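Local coordinates for mRNA export factor (Human herpesvirus 1, PDB 4YXP), which regulates viral gene expression, contributes to shutoff of host protein synthesis, inhibits cellular splicing and mediates nuclear export of viral intronless mRNAs, at residues Q46-A51 with R87-N92; L123-M128 with P138-I143; N152-L157 with F191-L196; Q162-A167 with D240-E245. All blocks are in the same frame, centred on the assembly; numbering follows the deposited sequence.

Overall arrangement
The four contacts are strung through the largely helical, strand-free C-terminal folded domain, with interactions 1 and 4 on opposite sides of the chain's centre, about 45 Å apart between centres. Interactions 1 to 3 come in series along the chain, whereas 3 and 4 interlace, both using helix 146-167. Neighbouring centres are about 16 Å apart at each step. Phe89 of interaction 1 packs on Trp125, Pro141 and Ile142 of interaction 2, and Leu123 of interaction 2 packs on Phe191, Ile195 and Leu196 of interaction 3. Interaction 4 holds two of the four zinc ligands. The surroundings of every contact include the second subunit, in keeping with an intertwined dimer.

Interaction 1: residues Q46-A51 with R87-N92; sequences QPFPAA and RTFAGN
Phe48 reaches from the loop 46-51 to the last turn of helix 75-91, where its ring lies against Thr88, Phe89 and Asn92. Its chi1 of -74° sets CG anti to the carbonyl carbon, beside the backbone N; the ring beyond it reaches the helix. There CD1 meets the methyl CG2 of Thr88 at 3.6 Å and CZ meets CD1 of Phe89 at 3.8 Å. The Phe48 tip arrives at the edge of the Phe89 ring, near its plane. The two rings are oblique, their planes 52° apart. Pro49, next in the loop, points its ring tip to tip at Asn92, with CD 3.3 Å from the amide oxygen OD1 and CG a little farther off. The other branch of that amide faces back to the end of helix 75-91: Asn92 ND2 donates an almost straight bond (2.8 Å, 177°) on a lone pair of Thr88 O, which lies in the amide plane of Asn92. This bond fixes the rotation of the amide, so that OD1 is presented to the proline. No direct hydrogen bond crosses between the segments. One water does, donating to Pro49 O at 2.6 Å and lying 2.8 Å from Thr88 OG1. Helices 56-59 and 93-109 also pack on Phe48, while His265 and Tyr268 of the second subunit reach Phe48 and Phe89 respectively. An irregular loop thus packs through Phe48 and Pro49 on the junction between two consecutive helices, 75-91 and 93-109, beside the C-terminal region of the partner chain that is important for homodimerization.

Interaction 2: residues L123-M128 with P138-I143; sequences LAWCKM and PQDPII
Trp125 and Asp140 form a buried polar link inside an otherwise apolar helix contact, joining helix 112-132 to the start of the short helix 141-144. Trp125 NE1 donates to Asp140 OD2 at 2.9 Å, bent to 148°. The carboxylate receives it on the syn side but out of the carboxylate plane, with the indole and carboxylate planes 63° apart. CG of Trp125 lies anti to the backbone N (chi1 180°), which directs it at the helix start. Ile142 crosses the ring at about a right angle and sets its CD1 over one face, 3.9 Å from the centroid of the Trp125 five-membered ring, as a CH-pi contact. Met128 CE lies over the opposite face, and Ile143 CG1 sits at the edge, 3.9 Å from Trp125 CD1. Phe269 of the second subunit also packs on the indole. The other carboxylate oxygen works as an N-cap: Asp140 OD1 accepts from Ile142 N at 2.7 Å and from Ile143 N at 3.1 Å. Asp140 therefore spends one oxygen on the indole and the other on two amides. Three N-H donors, two of them at the start of a short, weakly bonded helix, would tend to favour the ionised carboxylate.

Interaction 3: residues N152-L157 with F191-L196; sequences NLATRL and FVFVIL
Phe193 of helix 188-204 packs its ring edge on helix 146-167, which runs roughly antiparallel to it, the local axes lying 11.5 Å apart at an angle of 144°. From CB, chi1 -79° sets CG anti to the carbonyl carbon; the ring beyond meets the facing helix with its edge. One corner, CE1, lies 3.7 Å from Ala154 N and 3.8 Å from Ala154 CB. The tip, CZ, meets Leu153 at two atoms, 3.9 Å from its CB and as far from its carbonyl C. On the other flank, Phe193 CE2 comes to 4.1 Å from Leu157 CD1. The ring rim thus rests on the opposite backbone, which suits the wide spacing of the axes. Leu150 and Leu161 of helix 146-167 also touch the ring, as do Leu173 and Cys177 of helix 173-179. In return Leu153 points at helix 188-204, placing CD1 4.3 Å from Val192 CG1 and close to Leu196 CD1. Turned away from this contact, Thr155 OG1 is hydrogen-bonded to OG1 of Thr155 of the second subunit. Within segment 152-157, Arg156 NE donates to Asn152 OD1 at 3.0 Å, nearly straight (172°) and in the guanidinium plane but above the amide carbonyl plane.

Interaction 4: residues Q162-A167 with D240-E245; sequences QCYLKA and DTHRQE. With ZN (zinc ion), chain D.
His242 lays one face of its imidazole against Tyr164, whose CA and CB sit over that face, with CA 4.2 Å from the centroid of the His242 ring. The phenol ring follows with its edge: Tyr164 CD1 is 3.8 Å from His242 ND1, and the planes stand 72° apart in an offset edge-to-face pair. Ala167 CB touches the rim of the imidazole. At the metal end, His242 NE2 binds the zinc ion at 2.1 Å and Cys163 SG binds it at 2.3 Å. Cys163 SG and His242 NE2 are 3.6 Å apart. The thiolate is brought there by SG lying anti to the backbone N (chi1 -174°). Cys246 and Cys251 complete the site, so this contact supplies two of the four ligands of the CHC2-type zinc finger, one near the end of helix 146-167 and the other from segment 240-245. At the other nitrogen, His242 ND1 donates to the anti lone pair of Glu245 OE2 (3.2 Å, 159°), close to the ring plane, while Glu245 OE1 forms a salt bridge with Arg168. The phenol oxygen of Tyr164 is hydrogen-bonded to Asp187 OD2. With its proton on ND1, the imidazole offers the NE2 lone pair to the zinc. The second-shell carboxylate, together with the zinc bond, would hold the ring rotation and would tend to make NE2 a stronger donor to the metal.

Interaction 1: residues Q46-A51 with R87-N92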
loop_
_atom_site.group_PDB
_atom_site.type_symbol
_atom_site.label_atom_id
_atom_site.label_comp_id
_atom_site.label_asym_id
_atom_site.label_seq_id
_atom_site.Cartn_x
_atom_site.Cartn_y
_atom_site.Cartn_z
ATOM N N GLN B 46 4.970 15.174 -26.020
ATOM C CA GLN B 46 6.391 14.853 -25.901
ATOM C C GLN B 46 6.613 13.436 -25.381
ATOM O O GLN B 46 7.097 13.243 -24.265
ATOM C CB GLN B 46 7.095 15.858 -24.986
ATOM C CG GLN B 46 7.135 17.272 -25.543
ATOM C CD GLN B 46 8.329 18.066 -25.042
ATOM O OE1 GLN B 46 9.407 17.516 -24.815
ATOM N NE2 GLN B 46 8.140 19.368 -24.868
ATOM N N PRO B 47 6.257 12.434 -26.197
ATOM C CA PRO B 47 6.497 11.031 -25.856
ATOM C C PRO B 47 7.961 10.647 -26.037
ATOM O O PRO B 47 8.724 11.436 -26.595
ATOM C CB PRO B 47 5.609 10.282 -26.848
ATOM C CG PRO B 47 5.580 11.168 -28.045
ATOM C CD PRO B 47 5.621 12.577 -27.520
ATOM N N PHE B 48 8.350 9.465 -25.568
ATOM C CA PHE B 48 9.672 8.937 -25.878
ATOM C C PHE B 48 9.785 8.729 -27.387
ATOM O O PHE B 48 8.877 8.168 -27.998
ATOM C CB PHE B 48 9.930 7.605 -25.167
ATOM C CG PHE B 48 10.190 7.726 -23.688
ATOM C CD1 PHE B 48 11.318 8.375 -23.216
ATOM C CD2 PHE B 48 9.323 7.151 -22.775
ATOM C CE1 PHE B 48 11.563 8.471 -21.858
ATOM C CE2 PHE B 48 9.564 7.240 -21.419
ATOM C CZ PHE B 48 10.682 7.901 -20.958
ATOM N N PRO B 49 10.891 9.187 -28.002
ATOM C CA PRO B 49 11.150 8.736 -29.373
ATOM C C PRO B 49 11.379 7.228 -29.388
ATOM O O PRO B 49 12.095 6.730 -28.516
ATOM C CB PRO B 49 12.419 9.500 -29.773
ATOM C CG PRO B 49 12.499 10.653 -28.823
ATOM C CD PRO B 49 11.885 10.175 -27.547
ATOM N N ALA B 50 10.789 6.513 -30.341
ATOM C CA ALA B 50 10.827 5.051 -30.314
ATOM C C ALA B 50 11.275 4.431 -31.637
ATOM O O ALA B 50 11.138 3.224 -31.839
ATOM C CB ALA B 50 9.460 4.512 -29.930
ATOM N N ALA B 51 11.815 5.248 -32.537
ATOM C CA ALA B 51 12.252 4.751 -33.836
ATOM C C ALA B 51 13.434 3.795 -33.689
ATOM O O ALA B 51 14.443 4.128 -33.065
ATOM C CB ALA B 51 12.619 5.910 -34.752
ATOM N N ARG B 87 19.625 4.784 -22.495
ATOM C CA ARG B 87 19.950 5.927 -23.335
ATOM C C ARG B 87 18.696 6.749 -23.650
ATOM O O ARG B 87 18.731 7.979 -23.668
ATOM C CB ARG B 87 20.623 5.435 -24.624
ATOM C CG ARG B 87 21.521 6.446 -25.300
ATOM C CD ARG B 87 22.602 5.764 -26.139
ATOM N NE ARG B 87 22.052 4.974 -27.242
ATOM C CZ ARG B 87 22.112 3.647 -27.350
ATOM N NH1 ARG B 87 22.703 2.902 -26.420
ATOM N NH2 ARG B 87 21.579 3.054 -28.412
ATOM N N THR B 88 17.585 6.060 -23.883
ATOM C CA THR B 88 16.309 6.714 -24.159
ATOM C C THR B 88 15.810 7.503 -22.937
ATOM O O THR B 88 15.355 8.644 -23.069
ATOM C CB THR B 88 15.245 5.675 -24.594
ATOM O OG1 THR B 88 15.633 5.102 -25.852
ATOM C CG2 THR B 88 13.862 6.307 -24.736
ATOM N N PHE B 89 15.893 6.897 -21.756
ATOM C CA PHE B 89 15.548 7.592 -20.517
ATOM C C PHE B 89 16.372 8.863 -20.348
ATOM O O PHE B 89 15.827 9.946 -20.144
ATOM C CB PHE B 89 15.778 6.694 -19.295
ATOM C CG PHE B 89 14.768 5.589 -19.128
ATOM C CD1 PHE B 89 13.519 5.652 -19.724
ATOM C CD2 PHE B 89 15.075 4.485 -18.353
ATOM C CE1 PHE B 89 12.603 4.632 -19.554
ATOM C CE2 PHE B 89 14.166 3.463 -18.180
ATOM C CZ PHE B 89 12.928 3.535 -18.780
ATOM N N ALA B 90 17.692 8.720 -20.423
ATOM C CA ALA B 90 18.607 9.818 -20.129
ATOM C C ALA B 90 18.502 10.940 -21.156
ATOM O O ALA B 90 18.702 12.109 -20.832
ATOM C CB ALA B 90 20.037 9.303 -20.062
ATOM N N GLY B 91 18.185 10.579 -22.393
ATOM C CA GLY B 91 18.173 11.537 -23.485
ATOM C C GLY B 91 16.901 12.357 -23.588
ATOM O O GLY B 91 16.833 13.296 -24.379
ATOM N N ASN B 92 15.901 12.014 -22.781
ATOM C CA ASN B 92 14.589 12.648 -22.874
ATOM C C ASN B 92 14.032 12.966 -21.487
ATOM O O ASN B 92 13.123 12.285 -21.006
ATOM C CB ASN B 92 13.625 11.740 -23.641
ATOM C CG ASN B 92 14.095 11.459 -25.059
ATOM O OD1 ASN B 92 13.851 12.246 -25.970
ATOM N ND2 ASN B 92 14.772 10.332 -25.249
HETATM O O HOH W 1 14.665 6.544 -28.029
#

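Interaction 2: residues L123-M128 with P138-I143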
loop_
_atom_site.group_PDB
_atom_site.type_symbol
_atom_site.label_atom_id
_atom_site.label_comp_id
_atom_site.label_asym_id
_atom_site.label_seq_id
_atom_site.Cartn_x
_atom_site.Cartn_y
_atom_site.Cartn_z
ATOM N N LEU B 123 15.757 -4.158 -9.200
ATOM C CA LEU B 123 17.079 -4.672 -8.856
ATOM C C LEU B 123 17.809 -5.267 -10.063
ATOM O O LEU B 123 19.031 -5.150 -10.167
ATOM C CB LEU B 123 16.966 -5.714 -7.739
ATOM C CG LEU B 123 16.448 -5.200 -6.384
ATOM C CD1 LEU B 123 16.605 -6.269 -5.316
ATOM C CD2 LEU B 123 17.146 -3.917 -5.947
ATOM N N ALA B 124 17.078 -5.895 -10.979
ATOM C CA ALA B 124 17.712 -6.428 -12.184
ATOM C C ALA B 124 18.206 -5.283 -13.068
ATOM O O ALA B 124 19.263 -5.383 -13.699
ATOM C CB ALA B 124 16.751 -7.320 -12.951
ATOM N N TRP B 125 17.441 -4.197 -13.103
ATOM C CA TRP B 125 17.843 -2.991 -13.827
ATOM C C TRP B 125 19.137 -2.436 -13.241
ATOM O O TRP B 125 20.065 -2.091 -13.973
ATOM C CB TRP B 125 16.730 -1.938 -13.772
ATOM C CG TRP B 125 17.043 -0.651 -14.485
ATOM C CD1 TRP B 125 17.348 0.552 -13.914
ATOM C CD2 TRP B 125 17.066 -0.439 -15.905
ATOM N NE1 TRP B 125 17.563 1.499 -14.891
ATOM C CE2 TRP B 125 17.396 0.915 -16.119
ATOM C CE3 TRP B 125 16.844 -1.264 -17.013
ATOM C CZ2 TRP B 125 17.511 1.461 -17.397
ATOM C CZ3 TRP B 125 16.957 -0.717 -18.282
ATOM C CH2 TRP B 125 17.288 0.631 -18.461
ATOM N N CYS B 126 19.199 -2.360 -11.914
ATOM C CA CYS B 126 20.412 -1.918 -11.236
ATOM C C CYS B 126 21.582 -2.846 -11.550
ATOM O O CYS B 126 22.707 -2.391 -11.756
ATOM C CB CYS B 126 20.195 -1.849 -9.723
ATOM S SG CYS B 126 19.171 -0.464 -9.196
ATOM N N LYS B 127 21.320 -4.149 -11.584
ATOM C CA LYS B 127 22.383 -5.113 -11.832
ATOM C C LYS B 127 22.900 -4.974 -13.261
ATOM O O LYS B 127 24.088 -5.168 -13.525
ATOM C CB LYS B 127 21.909 -6.549 -11.582
ATOM C CG LYS B 127 23.063 -7.543 -11.583
ATOM C CD LYS B 127 22.630 -8.979 -11.345
ATOM C CE LYS B 127 23.839 -9.907 -11.416
ATOM N NZ LYS B 127 23.514 -11.322 -11.097
ATOM N N MET B 128 22.003 -4.631 -14.179
ATOM C CA MET B 128 22.383 -4.425 -15.572
ATOM C C MET B 128 23.260 -3.181 -15.701
ATOM O O MET B 128 24.265 -3.194 -16.416
ATOM C CB MET B 128 21.133 -4.310 -16.452
ATOM C CG MET B 128 21.418 -4.035 -17.930
ATOM S SD MET B 128 21.714 -2.294 -18.315
ATOM C CE MET B 128 20.134 -1.563 -17.893
ATOM N N PRO B 138 18.940 9.050 -10.121
ATOM C CA PRO B 138 17.614 9.165 -9.496
ATOM C C PRO B 138 16.490 9.558 -10.456
ATOM O O PRO B 138 15.331 9.266 -10.164
ATOM C CB PRO B 138 17.817 10.264 -8.447
ATOM C CG PRO B 138 19.269 10.269 -8.171
ATOM C CD PRO B 138 19.928 9.923 -9.464
ATOM N N GLN B 139 16.829 10.203 -11.569
ATOM C CA GLN B 139 15.837 10.709 -12.521
ATOM C C GLN B 139 15.368 9.592 -13.451
ATOM O O GLN B 139 14.370 9.726 -14.160
ATOM C CB GLN B 139 16.412 11.868 -13.341
ATOM C CG GLN B 139 17.024 12.995 -12.509
ATOM C CD GLN B 139 18.415 12.659 -11.979
ATOM O OE1 GLN B 139 19.078 11.742 -12.471
ATOM N NE2 GLN B 139 18.854 13.396 -10.964
ATOM N N ASP B 140 16.121 8.499 -13.452
ATOM C CA ASP B 140 15.759 7.272 -14.146
ATOM C C ASP B 140 14.383 6.800 -13.650
ATOM O O ASP B 140 14.181 6.685 -12.448
ATOM C CB ASP B 140 16.863 6.235 -13.888
ATOM C CG ASP B 140 16.574 4.878 -14.484
ATOM O OD1 ASP B 140 15.480 4.326 -14.245
ATOM O OD2 ASP B 140 17.479 4.349 -15.168
ATOM N N PRO B 141 13.421 6.550 -14.563
ATOM C CA PRO B 141 12.077 6.190 -14.083
ATOM C C PRO B 141 12.015 4.942 -13.200
ATOM O O PRO B 141 11.179 4.884 -12.296
ATOM C CB PRO B 141 11.292 5.958 -15.379
ATOM C CG PRO B 141 11.982 6.801 -16.390
ATOM C CD PRO B 141 13.438 6.750 -16.024
ATOM N N ILE B 142 12.879 3.965 -13.458
ATOM C CA ILE B 142 12.859 2.716 -12.705
ATOM C C ILE B 142 13.495 2.931 -11.332
ATOM O O ILE B 142 12.909 2.582 -10.302
ATOM C CB ILE B 142 13.562 1.589 -13.493
ATOM C CG1 ILE B 142 12.760 1.268 -14.755
ATOM C CG2 ILE B 142 13.721 0.335 -12.632
ATOM C CD1 ILE B 142 13.410 0.247 -15.678
ATOM N N ILE B 143 14.688 3.515 -11.312
ATOM C CA ILE B 143 15.368 3.790 -10.052
ATOM C C ILE B 143 14.565 4.804 -9.236
ATOM O O ILE B 143 14.450 4.679 -8.010
ATOM C CB ILE B 143 16.810 4.276 -10.301
ATOM C CG1 ILE B 143 17.625 3.148 -10.952
ATOM C CG2 ILE B 143 17.464 4.731 -8.999
ATOM C CD1 ILE B 143 19.029 3.531 -11.351
#

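Interaction 3: residues N152-L157 with F191-L196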
loop_
_atom_site.group_PDB
_atom_site.type_symbol
_atom_site.label_atom_id
_atom_site.label_comp_id
_atom_site.label_asym_id
_atom_site.label_seq_id
_atom_site.Cartn_x
_atom_site.Cartn_y
_atom_site.Cartn_z
ATOM N N ASN B 152 4.654 -0.214 -0.986
ATOM C CA ASN B 152 3.624 -1.197 -1.290
ATOM C C ASN B 152 3.904 -2.539 -0.606
ATOM O O ASN B 152 3.022 -3.107 0.042
ATOM C CB ASN B 152 3.507 -1.393 -2.806
ATOM C CG ASN B 152 2.168 -1.985 -3.214
ATOM O OD1 ASN B 152 1.205 -1.967 -2.443
ATOM N ND2 ASN B 152 2.097 -2.502 -4.428
ATOM N N LEU B 153 5.126 -3.044 -0.746
ATOM C CA LEU B 153 5.485 -4.322 -0.132
ATOM C C LEU B 153 5.418 -4.243 1.392
ATOM O O LEU B 153 4.996 -5.194 2.055
ATOM C CB LEU B 153 6.886 -4.768 -0.564
ATOM C CG LEU B 153 7.028 -5.329 -1.985
ATOM C CD1 LEU B 153 8.497 -5.565 -2.323
ATOM C CD2 LEU B 153 6.238 -6.616 -2.156
ATOM N N ALA B 154 5.839 -3.112 1.946
ATOM C CA ALA B 154 5.801 -2.921 3.391
ATOM C C ALA B 154 4.360 -2.931 3.908
ATOM O O ALA B 154 4.069 -3.523 4.947
ATOM C CB ALA B 154 6.488 -1.622 3.770
ATOM N N THR B 155 3.465 -2.268 3.182
ATOM C CA THR B 155 2.060 -2.216 3.569
ATOM C C THR B 155 1.476 -3.629 3.600
ATOM O O THR B 155 0.745 -3.993 4.516
ATOM C CB THR B 155 1.244 -1.318 2.602
ATOM O OG1 THR B 155 1.655 0.046 2.753
ATOM C CG2 THR B 155 -0.260 -1.419 2.874
ATOM N N ARG B 156 1.823 -4.435 2.606
ATOM C CA ARG B 156 1.218 -5.756 2.473
ATOM C C ARG B 156 1.830 -6.787 3.427
ATOM O O ARG B 156 1.125 -7.672 3.913
ATOM C CB ARG B 156 1.329 -6.222 1.016
ATOM C CG ARG B 156 0.401 -5.434 0.086
ATOM C CD ARG B 156 0.748 -5.566 -1.400
ATOM N NE ARG B 156 -0.058 -4.630 -2.191
ATOM C CZ ARG B 156 -1.258 -4.902 -2.704
ATOM N NH1 ARG B 156 -1.809 -6.102 -2.543
ATOM N NH2 ARG B 156 -1.909 -3.970 -3.396
ATOM N N LEU B 157 3.120 -6.657 3.728
ATOM C CA LEU B 157 3.825 -7.687 4.498
ATOM C C LEU B 157 4.051 -7.359 5.979
ATOM O O LEU B 157 4.537 -8.207 6.724
ATOM C CB LEU B 157 5.185 -7.975 3.852
ATOM C CG LEU B 157 5.177 -8.674 2.490
ATOM C CD1 LEU B 157 6.584 -8.718 1.916
ATOM C CD2 LEU B 157 4.600 -10.078 2.585
ATOM N N PHE B 191 17.070 -8.432 3.163
ATOM C CA PHE B 191 17.750 -8.000 1.938
ATOM C C PHE B 191 16.869 -7.052 1.135
ATOM O O PHE B 191 17.278 -5.938 0.791
ATOM C CB PHE B 191 18.140 -9.195 1.061
ATOM C CG PHE B 191 18.644 -8.794 -0.302
ATOM C CD1 PHE B 191 19.949 -8.362 -0.471
ATOM C CD2 PHE B 191 17.807 -8.827 -1.403
ATOM C CE1 PHE B 191 20.414 -7.979 -1.719
ATOM C CE2 PHE B 191 18.265 -8.445 -2.656
ATOM C CZ PHE B 191 19.568 -8.020 -2.813
ATOM N N VAL B 192 15.657 -7.501 0.831
ATOM C CA VAL B 192 14.747 -6.728 0.000
ATOM C C VAL B 192 14.472 -5.356 0.619
ATOM O O VAL B 192 14.533 -4.335 -0.058
ATOM C CB VAL B 192 13.431 -7.501 -0.236
ATOM C CG1 VAL B 192 12.379 -6.612 -0.897
ATOM C CG2 VAL B 192 13.693 -8.727 -1.100
ATOM N N PHE B 193 14.175 -5.317 1.908
ATOM C CA PHE B 193 13.745 -4.058 2.498
ATOM C C PHE B 193 14.913 -3.117 2.795
ATOM O O PHE B 193 14.787 -1.910 2.609
ATOM C CB PHE B 193 12.906 -4.338 3.746
ATOM C CG PHE B 193 11.497 -4.726 3.417
ATOM C CD1 PHE B 193 10.553 -3.753 3.136
ATOM C CD2 PHE B 193 11.130 -6.058 3.324
ATOM C CE1 PHE B 193 9.255 -4.102 2.802
ATOM C CE2 PHE B 193 9.836 -6.413 2.988
ATOM C CZ PHE B 193 8.898 -5.434 2.728
ATOM N N VAL B 194 16.056 -3.656 3.204
ATOM C CA VAL B 194 17.223 -2.820 3.468
ATOM C C VAL B 194 17.748 -2.212 2.159
ATOM O O VAL B 194 18.056 -1.019 2.096
ATOM C CB VAL B 194 18.328 -3.614 4.189
ATOM C CG1 VAL B 194 19.626 -2.804 4.260
ATOM C CG2 VAL B 194 17.876 -3.985 5.590
ATOM N N ILE B 195 17.849 -3.025 1.115
ATOM C CA ILE B 195 18.390 -2.541 -0.154
ATOM C C ILE B 195 17.457 -1.503 -0.771
ATOM O O ILE B 195 17.903 -0.435 -1.189
ATOM C CB ILE B 195 18.652 -3.706 -1.128
ATOM C CG1 ILE B 195 19.755 -4.617 -0.583
ATOM C CG2 ILE B 195 19.037 -3.185 -2.515
ATOM C CD1 ILE B 195 21.103 -3.927 -0.359
ATOM N N LEU B 196 16.167 -1.804 -0.832
ATOM C CA LEU B 196 15.207 -0.854 -1.383
ATOM C C LEU B 196 15.186 0.440 -0.565
ATOM O O LEU B 196 15.072 1.528 -1.126
ATOM C CB LEU B 196 13.803 -1.462 -1.438
ATOM C CG LEU B 196 13.560 -2.606 -2.427
ATOM C CD1 LEU B 196 12.087 -2.983 -2.422
ATOM C CD2 LEU B 196 14.012 -2.252 -3.839
#

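Interaction 4: residues Q162-A167 with D240-E245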
loop_
_atom_site.group_PDB
_atom_site.type_symbol
_atom_site.label_atom_id
_atom_site.label_comp_id
_atom_site.label_asym_id
_atom_site.label_seq_id
_atom_site.Cartn_x
_atom_site.Cartn_y
_atom_site.Cartn_z
ATOM N N GLN B 162 6.272 -8.932 11.251
ATOM C CA GLN B 162 6.377 -8.714 12.688
ATOM C C GLN B 162 6.729 -10.031 13.374
ATOM O O GLN B 162 7.617 -10.083 14.226
ATOM C CB GLN B 162 5.077 -8.145 13.261
ATOM C CG GLN B 162 5.102 -7.984 14.780
ATOM C CD GLN B 162 3.942 -7.162 15.307
ATOM O OE1 GLN B 162 2.813 -7.273 14.826
ATOM N NE2 GLN B 162 4.217 -6.324 16.302
ATOM N N CYS B 163 6.036 -11.096 12.987
ATOM C CA CYS B 163 6.282 -12.418 13.556
ATOM C C CYS B 163 7.532 -13.074 12.959
ATOM O O CYS B 163 8.352 -13.635 13.682
ATOM C CB CYS B 163 5.069 -13.322 13.339
ATOM S SG CYS B 163 5.201 -14.934 14.158
ATOM N N TYR B 164 7.674 -13.000 11.639
ATOM C CA TYR B 164 8.766 -13.689 10.948
ATOM C C TYR B 164 10.147 -13.166 11.353
ATOM O O TYR B 164 11.058 -13.949 11.626
ATOM C CB TYR B 164 8.595 -13.562 9.431
ATOM C CG TYR B 164 9.786 -14.052 8.629
ATOM C CD1 TYR B 164 9.914 -15.390 8.280
ATOM C CD2 TYR B 164 10.776 -13.171 8.217
ATOM C CE1 TYR B 164 11.003 -15.838 7.543
ATOM C CE2 TYR B 164 11.863 -13.608 7.481
ATOM C CZ TYR B 164 11.970 -14.939 7.146
ATOM O OH TYR B 164 13.053 -15.370 6.414
ATOM N N LEU B 165 10.310 -11.847 11.377
ATOM C CA LEU B 165 11.604 -11.259 11.704
ATOM C C LEU B 165 11.999 -11.571 13.143
ATOM O O LEU B 165 13.172 -11.799 13.439
ATOM C CB LEU B 165 11.579 -9.746 11.472
ATOM C CG LEU B 165 11.484 -9.318 10.002
ATOM C CD1 LEU B 165 11.270 -7.820 9.884
ATOM C CD2 LEU B 165 12.734 -9.735 9.229
ATOM N N LYS B 166 11.016 -11.594 14.035
ATOM C CA LYS B 166 11.271 -11.927 15.431
ATOM C C LYS B 166 11.777 -13.363 15.581
ATOM O O LYS B 166 12.634 -13.642 16.419
ATOM C CB LYS B 166 10.007 -11.732 16.268
ATOM C CG LYS B 166 10.143 -10.672 17.351
ATOM C CD LYS B 166 9.011 -10.745 18.369
ATOM C CE LYS B 166 9.100 -12.007 19.221
ATOM N NZ LYS B 166 8.073 -12.038 20.296
ATOM N N ALA B 167 11.242 -14.270 14.770
ATOM C CA ALA B 167 11.646 -15.673 14.816
ATOM C C ALA B 167 13.083 -15.851 14.334
ATOM O O ALA B 167 13.794 -16.748 14.788
ATOM C CB ALA B 167 10.704 -16.524 13.979
ATOM N N ASP B 240 5.548 -19.430 2.661
ATOM C CA ASP B 240 5.175 -20.840 2.718
ATOM C C ASP B 240 5.768 -21.551 3.935
ATOM O O ASP B 240 5.064 -22.278 4.640
ATOM C CB ASP B 240 5.622 -21.559 1.441
ATOM C CG ASP B 240 5.203 -23.024 1.416
ATOM O OD1 ASP B 240 4.030 -23.315 1.733
ATOM O OD2 ASP B 240 6.049 -23.883 1.083
ATOM N N THR B 241 7.057 -21.331 4.181
ATOM C CA THR B 241 7.817 -22.157 5.123
ATOM C C THR B 241 7.791 -21.685 6.581
ATOM O O THR B 241 8.077 -22.466 7.489
ATOM C CB THR B 241 9.293 -22.243 4.699
ATOM O OG1 THR B 241 9.869 -20.932 4.712
ATOM C CG2 THR B 241 9.418 -22.843 3.303
ATOM N N HIS B 242 7.470 -20.415 6.808
ATOM C CA HIS B 242 7.493 -19.857 8.159
ATOM C C HIS B 242 6.538 -20.608 9.092
ATOM O O HIS B 242 6.822 -20.775 10.280
ATOM C CB HIS B 242 7.141 -18.367 8.125
ATOM C CG HIS B 242 6.871 -17.775 9.475
ATOM N ND1 HIS B 242 7.840 -17.678 10.454
ATOM C CD2 HIS B 242 5.746 -17.244 10.009
ATOM C CE1 HIS B 242 7.320 -17.120 11.531
ATOM N NE2 HIS B 242 6.049 -16.847 11.290
ATOM N N ARG B 243 5.418 -21.073 8.548
ATOM C CA ARG B 243 4.406 -21.762 9.349
ATOM C C ARG B 243 4.943 -23.050 9.982
ATOM O O ARG B 243 4.346 -23.578 10.928
ATOM C CB ARG B 243 3.174 -22.074 8.492
ATOM C CG ARG B 243 3.425 -23.053 7.349
ATOM C CD ARG B 243 2.303 -23.004 6.319
ATOM N NE ARG B 243 2.271 -21.736 5.591
ATOM C CZ ARG B 243 1.252 -21.316 4.844
ATOM N NH1 ARG B 243 0.158 -22.056 4.716
ATOM N NH2 ARG B 243 1.326 -20.150 4.217
ATOM N N GLN B 244 6.066 -23.550 9.471
ATOM C CA GLN B 244 6.685 -24.757 10.018
ATOM C C GLN B 244 7.393 -24.482 11.347
ATOM O O GLN B 244 7.565 -25.386 12.164
ATOM C CB GLN B 244 7.686 -25.350 9.023
ATOM C CG GLN B 244 7.064 -25.906 7.752
ATOM C CD GLN B 244 8.099 -26.517 6.821
ATOM O OE1 GLN B 244 9.033 -27.192 7.265
ATOM N NE2 GLN B 244 7.943 -26.280 5.525
ATOM N N GLU B 245 7.807 -23.235 11.557
ATOM C CA GLU B 245 8.519 -22.859 12.776
ATOM C C GLU B 245 7.645 -22.024 13.712
ATOM O O GLU B 245 8.073 -21.670 14.809
ATOM C CB GLU B 245 9.796 -22.082 12.429
ATOM C CG GLU B 245 9.555 -20.662 11.928
ATOM C CD GLU B 245 10.830 -19.966 11.488
ATOM O OE1 GLU B 245 11.923 -20.523 11.727
ATOM O OE2 GLU B 245 10.734 -18.864 10.901
HETATM ZN ZN ZN D . 4.544 -16.490 12.642
#